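Local coordinates for protein ectonucleotide pyrophosphatase/phosphodiesterase family member 5 (Mus musculus, PDB 5VEO) that probably hydrolyses phosphodiester or pyrophosphate bonds of nucleotides at a zinc-bearing active site, at residues A106-H118 and Y360-L372. The protein carries 1 engineered substitution. Numbering follows the deposited sequence. Where two conformers were deposited one is given.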
# COMPACT_ATOMS: atom_id res chain seq x y z
N ALA A 106 2.69 4.73 -15.35
CA ALA A 106 2.24 3.35 -15.42
C ALA A 106 0.76 3.36 -15.79
O ALA A 106 0.14 4.42 -15.92
CB ALA A 106 2.46 2.61 -14.10
N THR A 107 0.21 2.16 -15.96
CA THR A 107 -1.20 1.97 -16.28
C THR A 107 -1.79 0.95 -15.31
O THR A 107 -1.40 -0.23 -15.36
CB THR A 107 -1.36 1.50 -17.72
OG1 THR A 107 -0.89 2.52 -18.60
CG2 THR A 107 -2.83 1.20 -18.03
N PRO A 108 -2.73 1.34 -14.44
CA PRO A 108 -3.30 0.37 -13.50
C PRO A 108 -4.19 -0.64 -14.20
O PRO A 108 -4.76 -0.39 -15.28
CB PRO A 108 -4.11 1.25 -12.54
CG PRO A 108 -4.50 2.44 -13.38
CD PRO A 108 -3.31 2.69 -14.27
N ILE A 109 -4.34 -1.79 -13.55
CA ILE A 109 -4.97 -2.94 -14.17
C ILE A 109 -6.43 -2.68 -14.56
O ILE A 109 -6.94 -3.31 -15.49
CB ILE A 109 -4.84 -4.16 -13.24
CG1 ILE A 109 -5.21 -5.42 -14.03
CG2 ILE A 109 -5.69 -4.00 -11.98
CD1 ILE A 109 -5.00 -6.70 -13.26
N TRP A 110 -7.14 -1.78 -13.89
CA TRP A 110 -8.53 -1.57 -14.30
C TRP A 110 -8.62 -1.01 -15.72
O TRP A 110 -9.57 -1.32 -16.46
CB TRP A 110 -9.27 -0.67 -13.31
CG TRP A 110 -8.67 0.63 -12.92
CD1 TRP A 110 -8.78 1.81 -13.59
CD2 TRP A 110 -7.95 0.91 -11.72
NE1 TRP A 110 -8.15 2.82 -12.89
CE2 TRP A 110 -7.61 2.29 -11.75
CE3 TRP A 110 -7.52 0.15 -10.63
CZ2 TRP A 110 -6.91 2.90 -10.72
CZ3 TRP A 110 -6.81 0.76 -9.63
CH2 TRP A 110 -6.51 2.11 -9.67
N ILE A 111 -7.63 -0.22 -16.15
CA ILE A 111 -7.64 0.29 -17.52
C ILE A 111 -7.39 -0.84 -18.50
O ILE A 111 -8.10 -0.96 -19.51
CB ILE A 111 -6.60 1.42 -17.68
CG1 ILE A 111 -7.03 2.59 -16.81
CG2 ILE A 111 -6.44 1.84 -19.15
CD1 ILE A 111 -6.11 3.79 -16.89
N THR A 112 -6.41 -1.70 -18.21
CA THR A 112 -6.14 -2.85 -19.07
C THR A 112 -7.36 -3.77 -19.16
O THR A 112 -7.73 -4.22 -20.25
CB THR A 112 -4.92 -3.60 -18.53
OG1 THR A 112 -3.80 -2.71 -18.53
CG2 THR A 112 -4.59 -4.83 -19.36
N ASN A 113 -8.01 -4.01 -18.02
CA ASN A 113 -9.22 -4.81 -17.98
C ASN A 113 -10.31 -4.22 -18.87
O ASN A 113 -11.01 -4.96 -19.58
CB ASN A 113 -9.70 -4.87 -16.53
CG ASN A 113 -10.82 -5.85 -16.31
OD1 ASN A 113 -10.74 -7.01 -16.72
ND2 ASN A 113 -11.84 -5.41 -15.61
N GLN A 114 -10.48 -2.90 -18.82
CA GLN A 114 -11.53 -2.25 -19.59
C GLN A 114 -11.18 -2.18 -21.07
O GLN A 114 -12.08 -2.28 -21.93
CB GLN A 114 -11.80 -0.88 -18.97
CG GLN A 114 -12.54 -1.07 -17.64
CD GLN A 114 -12.37 0.05 -16.62
OE1 GLN A 114 -12.52 -0.18 -15.40
NE2 GLN A 114 -12.14 1.27 -17.10
N ARG A 115 -9.90 -2.05 -21.41
CA ARG A 115 -9.50 -2.12 -22.81
C ARG A 115 -9.76 -3.50 -23.40
O ARG A 115 -9.92 -3.61 -24.62
CB ARG A 115 -8.02 -1.76 -22.95
CG ARG A 115 -7.74 -0.28 -22.71
CD ARG A 115 -6.28 0.10 -22.82
NE ARG A 115 -6.12 1.54 -22.60
CZ ARG A 115 -4.98 2.13 -22.26
NH1 ARG A 115 -3.87 1.42 -22.07
NH2 ARG A 115 -4.95 3.45 -22.09
N ALA A 116 -9.82 -4.53 -22.57
CA ALA A 116 -10.17 -5.88 -23.00
C ALA A 116 -11.67 -6.12 -23.05
O ALA A 116 -12.10 -7.24 -23.34
CB ALA A 116 -9.50 -6.91 -22.08
N GLY A 117 -12.48 -5.10 -22.76
CA GLY A 117 -13.92 -5.20 -22.85
C GLY A 117 -14.66 -5.51 -21.57
O GLY A 117 -15.87 -5.72 -21.61
N HIS A 118 -13.96 -5.53 -20.42
CA HIS A 118 -14.58 -5.82 -19.14
C HIS A 118 -14.86 -4.51 -18.39
O HIS A 118 -14.50 -3.42 -18.83
CB HIS A 118 -13.69 -6.75 -18.31
CG HIS A 118 -13.20 -7.96 -19.05
ND1 HIS A 118 -14.02 -9.01 -19.39
CD2 HIS A 118 -11.96 -8.28 -19.50
CE1 HIS A 118 -13.32 -9.93 -20.03
NE2 HIS A 118 -12.07 -9.51 -20.11
N TYR A 360 -0.10 -8.49 -9.47
CA TYR A 360 -0.55 -8.04 -10.79
C TYR A 360 -0.52 -9.18 -11.80
O TYR A 360 -1.48 -9.36 -12.56
CB TYR A 360 0.34 -6.89 -11.23
CG TYR A 360 0.08 -6.35 -12.63
CD1 TYR A 360 -0.98 -5.49 -12.88
CD2 TYR A 360 0.94 -6.65 -13.68
CE1 TYR A 360 -1.20 -4.97 -14.15
CE2 TYR A 360 0.73 -6.13 -14.94
CZ TYR A 360 -0.34 -5.31 -15.18
OH TYR A 360 -0.52 -4.81 -16.44
N SER A 361 0.55 -9.97 -11.81
CA SER A 361 0.65 -11.08 -12.76
C SER A 361 -0.44 -12.11 -12.49
O SER A 361 -1.01 -12.69 -13.42
CB SER A 361 2.02 -11.75 -12.64
OG SER A 361 3.08 -10.85 -12.92
N LEU A 362 -0.72 -12.35 -11.21
CA LEU A 362 -1.78 -13.27 -10.82
C LEU A 362 -3.14 -12.75 -11.28
O LEU A 362 -3.94 -13.51 -11.84
CB LEU A 362 -1.77 -13.46 -9.30
CG LEU A 362 -2.85 -14.35 -8.70
CD1 LEU A 362 -2.74 -15.72 -9.28
CD2 LEU A 362 -2.74 -14.41 -7.18
N LEU A 363 -3.41 -11.46 -11.04
CA LEU A 363 -4.67 -10.86 -11.47
C LEU A 363 -4.85 -10.97 -12.98
O LEU A 363 -5.93 -11.33 -13.47
CB LEU A 363 -4.74 -9.39 -11.06
CG LEU A 363 -4.76 -9.09 -9.56
CD1 LEU A 363 -4.87 -7.62 -9.26
CD2 LEU A 363 -5.90 -9.80 -8.88
N CYS A 364 -3.81 -10.61 -13.73
CA CYS A 364 -3.91 -10.69 -15.19
C CYS A 364 -4.16 -12.11 -15.65
O CYS A 364 -4.92 -12.35 -16.60
CB CYS A 364 -2.65 -10.12 -15.83
SG CYS A 364 -2.51 -8.32 -15.72
N HIS A 365 -3.53 -13.09 -14.98
CA HIS A 365 -3.79 -14.48 -15.31
C HIS A 365 -5.25 -14.85 -15.04
O HIS A 365 -5.92 -15.44 -15.89
CB HIS A 365 -2.85 -15.40 -14.53
CG HIS A 365 -3.13 -16.85 -14.75
ND1 HIS A 365 -2.62 -17.55 -15.83
CD2 HIS A 365 -3.89 -17.73 -14.07
CE1 HIS A 365 -3.03 -18.80 -15.78
NE2 HIS A 365 -3.82 -18.94 -14.73
N LEU A 366 -5.75 -14.52 -13.85
CA LEU A 366 -7.11 -14.89 -13.50
C LEU A 366 -8.11 -14.27 -14.47
O LEU A 366 -9.10 -14.91 -14.85
CB LEU A 366 -7.43 -14.44 -12.08
CG LEU A 366 -6.66 -15.20 -11.00
CD1 LEU A 366 -6.83 -14.49 -9.64
CD2 LEU A 366 -7.13 -16.64 -10.93
N LEU A 367 -7.87 -13.03 -14.88
CA LEU A 367 -8.80 -12.29 -15.71
C LEU A 367 -8.53 -12.48 -17.20
O LEU A 367 -9.21 -11.84 -18.02
CB LEU A 367 -8.74 -10.81 -15.35
CG LEU A 367 -9.09 -10.47 -13.90
CD1 LEU A 367 -8.87 -8.99 -13.65
CD2 LEU A 367 -10.53 -10.86 -13.60
N ASN A 368 -7.57 -13.31 -17.57
CA ASN A 368 -7.23 -13.52 -18.97
C ASN A 368 -6.92 -12.20 -19.67
O ASN A 368 -7.43 -11.89 -20.75
CB ASN A 368 -8.37 -14.25 -19.68
CG ASN A 368 -7.93 -14.89 -20.97
OD1 ASN A 368 -6.75 -15.21 -21.14
ND2 ASN A 368 -8.86 -15.08 -21.89
N LEU A 369 -6.07 -11.41 -19.03
CA LEU A 369 -5.56 -10.16 -19.58
C LEU A 369 -4.11 -10.31 -19.97
O LEU A 369 -3.35 -11.05 -19.33
CB LEU A 369 -5.66 -9.02 -18.55
CG LEU A 369 -7.04 -8.74 -17.99
CD1 LEU A 369 -6.94 -7.69 -16.89
CD2 LEU A 369 -7.97 -8.27 -19.10
N THR A 370 -3.71 -9.55 -20.98
CA THR A 370 -2.31 -9.44 -21.35
C THR A 370 -1.65 -8.42 -20.44
O THR A 370 -1.95 -7.22 -20.51
CB THR A 370 -2.17 -9.04 -22.82
OG1 THR A 370 -2.75 -10.07 -23.63
CG2 THR A 370 -0.70 -8.87 -23.19
N ALA A 371 -0.76 -8.89 -19.57
CA ALA A 371 -0.09 -8.01 -18.63
C ALA A 371 0.83 -7.03 -19.35
O ALA A 371 1.53 -7.39 -20.30
CB ALA A 371 0.73 -8.85 -17.65
N LEU A 372 0.85 -5.78 -18.89
CA LEU A 372 1.87 -4.85 -19.33
C LEU A 372 3.20 -5.18 -18.65
O LEU A 372 3.25 -5.92 -17.67
CB LEU A 372 1.45 -3.42 -19.01
CG LEU A 372 0.14 -2.96 -19.64
CD1 LEU A 372 -0.23 -1.57 -19.17
CD2 LEU A 372 0.22 -2.99 -21.17
O HOH W 1 -2.29 -2.74 -16.32
O HOH W 2 -10.04 -11.01 -21.14
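The phenol oxygen of Y360 is gripped at the ring edge by two partners: the backbone N of L372 donates to Y360 OH at 3.0 Å, and a water lies 2.7 Å from the same OH. This water donates to the backbone O of T107 and hydrogen-bonds T112 OG1, linking the two segments. With CG anti to the backbone N (chi1 176°), the Y360 ring reaches across, its edge meeting I109: Y360 CE1 lies 3.8 Å from I109 CB. C364 SG lies over one face of the ring, toward its rim. I109 CD1 presses tightly on L363 CB at 3.5 Å. In this alkaline-phosphatase-like fold, helix 109-115 and helix 360-366 run side by side, nearly parallel at 18°, on the mixed sheet, I109 resting on strand 168-173 and L363 on its neighbour 16-21. A phenylalanine replacing Y360 would probably leave the L372 N-H and the bridging water without their shared oxygen. N368, with positive phi, forms a Schellman motif after the second helix, and L369 then turns back to the first: L369 CD2 meets A116 CB at 3.6 Å and the H118 ring edge. A second water donates to N368 O at 2.8 Å and also bonds H118 NE2.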